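Local coordinates for Bd0816 (Bdellovibrio bacteriovorus HD100, PDB 5CER), which probably acts as a serine-type D-Ala-D-Ala carboxypeptidase of the peptidase S13 family, trimming peptidoglycan stem peptides, at residues 157-168 against 388-397. The protein carries 2 engineered substitutions. Residues are numbered along the deposited sequence; the frame is centred on the assembly and turned at random.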
loop_
_atom_site.group_PDB
_atom_site.type_symbol
_atom_site.label_atom_id
_atom_site.label_comp_id
_atom_site.label_asym_id
_atom_site.label_seq_id
_atom_site.Cartn_x
_atom_site.Cartn_y
_atom_site.Cartn_z
ATOM N N LEU A 157 -17.129 6.457 -6.320
ATOM C CA LEU A 157 -16.246 6.597 -7.468
ATOM C C LEU A 157 -16.517 7.901 -8.208
ATOM O O LEU A 157 -15.594 8.638 -8.525
ATOM C CB LEU A 157 -16.357 5.395 -8.423
ATOM C CG LEU A 157 -15.507 5.525 -9.701
ATOM C CD1 LEU A 157 -14.034 5.566 -9.327
ATOM C CD2 LEU A 157 -15.812 4.399 -10.692
ATOM N N ARG A 158 -17.781 8.170 -8.489
ATOM C CA ARG A 158 -18.168 9.378 -9.208
ATOM C C ARG A 158 -17.785 10.689 -8.475
ATOM O O ARG A 158 -17.429 11.648 -9.139
ATOM C CB ARG A 158 -19.666 9.336 -9.498
ATOM C CG ARG A 158 -20.201 10.525 -10.284
ATOM C CD ARG A 158 -21.592 10.218 -10.824
ATOM N NE ARG A 158 -22.277 11.401 -11.375
ATOM C CZ ARG A 158 -23.099 12.198 -10.693
ATOM N NH1 ARG A 158 -23.342 12.012 -9.395
ATOM N NH2 ARG A 158 -23.636 13.228 -11.305
ATOM N N GLU A 159 -17.882 10.692 -7.142
ATOM C CA GLU A 159 -17.473 11.811 -6.254
ATOM C C GLU A 159 -15.966 12.129 -6.499
ATOM O O GLU A 159 -15.579 13.261 -6.796
ATOM C CB GLU A 159 -17.914 11.495 -4.714
ATOM C CG GLU A 159 -19.483 11.594 -4.388
ATOM C CD GLU A 159 -19.982 12.864 -3.608
ATOM O OE1 GLU A 159 -19.238 13.834 -3.383
ATOM O OE2 GLU A 159 -21.169 12.914 -3.201
ATOM N N ARG A 160 -15.154 11.081 -6.515
ATOM C CA ARG A 160 -13.732 11.167 -6.910
ATOM C C ARG A 160 -13.484 11.624 -8.356
ATOM O O ARG A 160 -12.675 12.510 -8.605
ATOM C CB ARG A 160 -13.044 9.813 -6.707
ATOM C CG ARG A 160 -12.621 9.540 -5.285
ATOM C CD ARG A 160 -12.381 8.061 -5.033
ATOM N NE ARG A 160 -11.060 7.697 -5.548
ATOM C CZ ARG A 160 -10.709 6.517 -6.065
ATOM N NH1 ARG A 160 -11.567 5.491 -6.139
ATOM N NH2 ARG A 160 -9.461 6.370 -6.509
ATOM N N ALA A 161 -14.196 11.029 -9.300
ATOM C CA ALA A 161 -14.128 11.466 -10.705
ATOM C C ALA A 161 -14.413 12.946 -10.855
ATOM O O ALA A 161 -13.726 13.659 -11.623
ATOM C CB ALA A 161 -15.068 10.639 -11.570
ATOM N N THR A 162 -15.455 13.398 -10.160
ATOM C CA THR A 162 -15.836 14.812 -10.143
ATOM C C THR A 162 -14.749 15.692 -9.564
ATOM O O THR A 162 -14.468 16.761 -10.121
ATOM C CB THR A 162 -17.189 15.016 -9.425
ATOM O OG1 THR A 162 -18.205 14.308 -10.149
ATOM C CG2 THR A 162 -17.601 16.500 -9.366
ATOM N N LYS A 163 -14.109 15.280 -8.478
ATOM C CA LYS A 163 -12.930 16.030 -8.024
ATOM C C LYS A 163 -11.848 16.053 -9.086
ATOM O O LYS A 163 -11.180 17.067 -9.249
ATOM C CB LYS A 163 -12.312 15.501 -6.765
ATOM C CG LYS A 163 -11.426 16.501 -6.048
ATOM C CD LYS A 163 -10.568 15.875 -4.949
ATOM C CE LYS A 163 -9.743 16.883 -4.244
ATOM N NZ LYS A 163 -10.387 17.183 -2.948
ATOM N N ALA A 164 -11.658 14.930 -9.766
ATOM C CA ALA A 164 -10.686 14.851 -10.868
ATOM C C ALA A 164 -11.155 15.490 -12.209
ATOM O O ALA A 164 -10.478 15.331 -13.233
ATOM C CB ALA A 164 -10.307 13.413 -11.095
ATOM N N LYS A 165 -12.293 16.204 -12.198
ATOM C CA LYS A 165 -12.839 16.848 -13.383
ATOM C C LYS A 165 -13.119 15.823 -14.523
ATOM O O LYS A 165 -13.010 16.165 -15.697
ATOM C CB LYS A 165 -11.906 17.974 -13.873
ATOM C CG LYS A 165 -11.731 19.122 -12.880
ATOM C CD LYS A 165 -10.603 20.106 -13.216
ATOM C CE LYS A 165 -10.706 21.459 -12.481
ATOM N NZ LYS A 165 -11.993 21.847 -11.815
ATOM N N VAL A 166 -13.526 14.600 -14.169
ATOM C CA VAL A 166 -13.982 13.591 -15.143
ATOM C C VAL A 166 -15.469 13.405 -14.989
ATOM O O VAL A 166 -15.971 13.239 -13.898
ATOM C CB VAL A 166 -13.308 12.220 -14.954
ATOM C CG1 VAL A 166 -13.877 11.208 -15.941
ATOM C CG2 VAL A 166 -11.798 12.325 -15.093
ATOM N N PHE A 167 -16.163 13.468 -16.122
ATOM C CA PHE A 167 -17.600 13.322 -16.156
ATOM C C PHE A 167 -18.015 11.851 -16.109
ATOM O O PHE A 167 -17.563 11.043 -16.937
ATOM C CB PHE A 167 -18.195 13.987 -17.421
ATOM C CG PHE A 167 -19.684 13.822 -17.522
ATOM C CD1 PHE A 167 -20.237 12.674 -18.117
ATOM C CD2 PHE A 167 -20.545 14.792 -17.012
ATOM C CE1 PHE A 167 -21.618 12.518 -18.204
ATOM C CE2 PHE A 167 -21.926 14.633 -17.095
ATOM C CZ PHE A 167 -22.464 13.503 -17.695
ATOM N N MET A 168 -18.971 11.544 -15.239
ATOM C CA MET A 168 -19.690 10.270 -15.245
ATOM C C MET A 168 -21.163 10.545 -15.019
ATOM O O MET A 168 -21.539 11.486 -14.337
ATOM C CB MET A 168 -19.206 9.356 -14.137
ATOM C CG MET A 168 -17.742 8.962 -14.246
ATOM S SD MET A 168 -17.204 7.969 -12.824
ATOM C CE MET A 168 -18.109 6.446 -13.062
ATOM N N LEU A 388 -4.631 12.253 -7.128
ATOM C CA LEU A 388 -5.803 11.440 -6.952
ATOM C C LEU A 388 -5.672 10.388 -8.078
ATOM O O LEU A 388 -5.836 10.702 -9.243
ATOM C CB LEU A 388 -7.062 12.283 -7.044
ATOM C CG LEU A 388 -8.418 11.511 -6.950
ATOM C CD1 LEU A 388 -8.483 10.475 -5.822
ATOM C CD2 LEU A 388 -9.623 12.462 -6.882
ATOM N N ALA A 389 -5.319 9.159 -7.696
ATOM C CA ALA A 389 -4.896 8.151 -8.644
ATOM C C ALA A 389 -6.040 7.223 -9.141
ATOM O O ALA A 389 -6.207 6.080 -8.728
ATOM C CB ALA A 389 -3.761 7.347 -8.056
ATOM N N LEU A 390 -6.815 7.751 -10.068
ATOM C CA LEU A 390 -7.905 6.996 -10.707
ATOM C C LEU A 390 -7.384 6.221 -11.915
ATOM O O LEU A 390 -6.423 6.645 -12.538
ATOM C CB LEU A 390 -9.020 7.940 -11.131
ATOM C CG LEU A 390 -9.695 8.675 -9.961
ATOM C CD1 LEU A 390 -10.373 10.004 -10.335
ATOM C CD2 LEU A 390 -10.719 7.699 -9.413
ATOM N N PRO A 391 -8.048 5.126 -12.259
ATOM C CA PRO A 391 -7.651 4.367 -13.413
ATOM C C PRO A 391 -8.087 4.958 -14.749
ATOM O O PRO A 391 -7.829 4.350 -15.797
ATOM C CB PRO A 391 -8.297 3.011 -13.171
ATOM C CG PRO A 391 -9.516 3.316 -12.385
ATOM C CD PRO A 391 -9.203 4.520 -11.571
ATOM N N PHE A 392 -8.732 6.132 -14.730
ATOM C CA PHE A 392 -9.127 6.862 -15.965
ATOM C C PHE A 392 -8.952 8.340 -15.680
ATOM O O PHE A 392 -8.923 8.721 -14.512
ATOM C CB PHE A 392 -10.603 6.544 -16.350
ATOM C CG PHE A 392 -11.587 6.704 -15.221
ATOM C CD1 PHE A 392 -12.090 7.939 -14.891
ATOM C CD2 PHE A 392 -11.971 5.616 -14.453
ATOM C CE1 PHE A 392 -12.962 8.108 -13.820
ATOM C CE2 PHE A 392 -12.866 5.769 -13.384
ATOM C CZ PHE A 392 -13.362 7.029 -13.081
ATOM N N ASP A 393 -8.840 9.141 -16.723
ATOM C CA ASP A 393 -8.744 10.579 -16.596
ATOM C C ASP A 393 -9.494 11.256 -17.762
ATOM O O ASP A 393 -10.312 10.611 -18.426
ATOM C CB ASP A 393 -7.272 10.992 -16.525
ATOM C CG ASP A 393 -6.536 10.813 -17.859
ATOM O OD1 ASP A 393 -7.173 10.350 -18.875
ATOM O OD2 ASP A 393 -5.306 11.085 -17.882
ATOM N N GLN A 394 -9.223 12.530 -18.022
ATOM C CA GLN A 394 -9.984 13.300 -19.050
ATOM C C GLN A 394 -9.740 12.876 -20.504
ATOM O O GLN A 394 -10.501 13.256 -21.348
ATOM C CB GLN A 394 -9.755 14.813 -18.889
ATOM C CG GLN A 394 -10.224 15.332 -17.522
ATOM C CD GLN A 394 -10.069 16.830 -17.338
ATOM O OE1 GLN A 394 -8.957 17.348 -17.256
ATOM N NE2 GLN A 394 -11.186 17.543 -17.300
ATOM N N ASN A 395 -8.730 12.053 -20.760
ATOM C CA ASN A 395 -8.502 11.471 -22.056
ATOM C C ASN A 395 -8.922 10.007 -22.095
ATOM O O ASN A 395 -8.602 9.293 -23.038
ATOM C CB ASN A 395 -7.028 11.590 -22.432
ATOM C CG ASN A 395 -6.637 12.997 -22.824
ATOM O OD1 ASN A 395 -7.005 13.457 -23.875
ATOM N ND2 ASN A 395 -5.883 13.681 -21.977
ATOM N N SER A 396 -9.701 9.566 -21.116
ATOM C CA SER A 396 -10.238 8.211 -21.140
ATOM C C SER A 396 -11.592 8.100 -21.810
ATOM O O SER A 396 -12.029 6.979 -22.093
ATOM C CB SER A 396 -10.305 7.656 -19.712
ATOM O OG SER A 396 -8.993 7.637 -19.124
ATOM N N TYR A 397 -12.266 9.220 -22.105
ATOM C CA TYR A 397 -13.570 9.142 -22.810
ATOM C C TYR A 397 -13.427 8.395 -24.141
ATOM O O TYR A 397 -12.442 8.555 -24.838
ATOM C CB TYR A 397 -14.180 10.518 -23.098
ATOM C CG TYR A 397 -14.313 11.396 -21.873
ATOM C CD1 TYR A 397 -15.185 11.066 -20.849
ATOM C CD2 TYR A 397 -13.588 12.587 -21.755
ATOM C CE1 TYR A 397 -15.325 11.879 -19.730
ATOM C CE2 TYR A 397 -13.733 13.410 -20.652
ATOM C CZ TYR A 397 -14.591 13.031 -19.638
ATOM O OH TYR A 397 -14.761 13.837 -18.569
HETATM O O HOH W 1 -8.577 4.487 -8.146
#
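Residues 388-397, an irregular run before strand 399-400, pass the C-terminal end of helix 151-163, the nearest CA atoms across the two being those of Val-166 and Gln-394, 5.6 Å apart. The helix ends in a Schellman motif with Lys-165, at positive phi, as C-prime residue. Leu-390 sits against the last turns: CD1 meets Ala-164 CB at 3.5 Å, and CD2 lies over one face of the Arg-160 guanidinium. Leu-388 CD1 is at the edge of that guanidinium. A bend at chi3 (80°) turns the Arg-160 head toward Ala-389, and a water links NH2 to Ala-389 O. The Phe-392 ring takes Ala-161 CB at its edge and Val-166 CG1 obliquely. Met-168 SD makes an oblique Met-aromatic contact, 5.0 Å from the Phe-392 centroid. Phe-86 of helix 81-93 also stacks on Phe-392. Beyond the helix, Phe-167 N donates to Tyr-397 OH at 2.8 Å, almost straight (178°) and in the plane of the tyrosine ring. Gln-394 NE2 reaches Lys-165 O only by a weak, bent bond (122°). The contact is thus mainly apolar, joining a helix end to the C-terminal segment, with one well-aligned direct hydrogen bond and a water bridge.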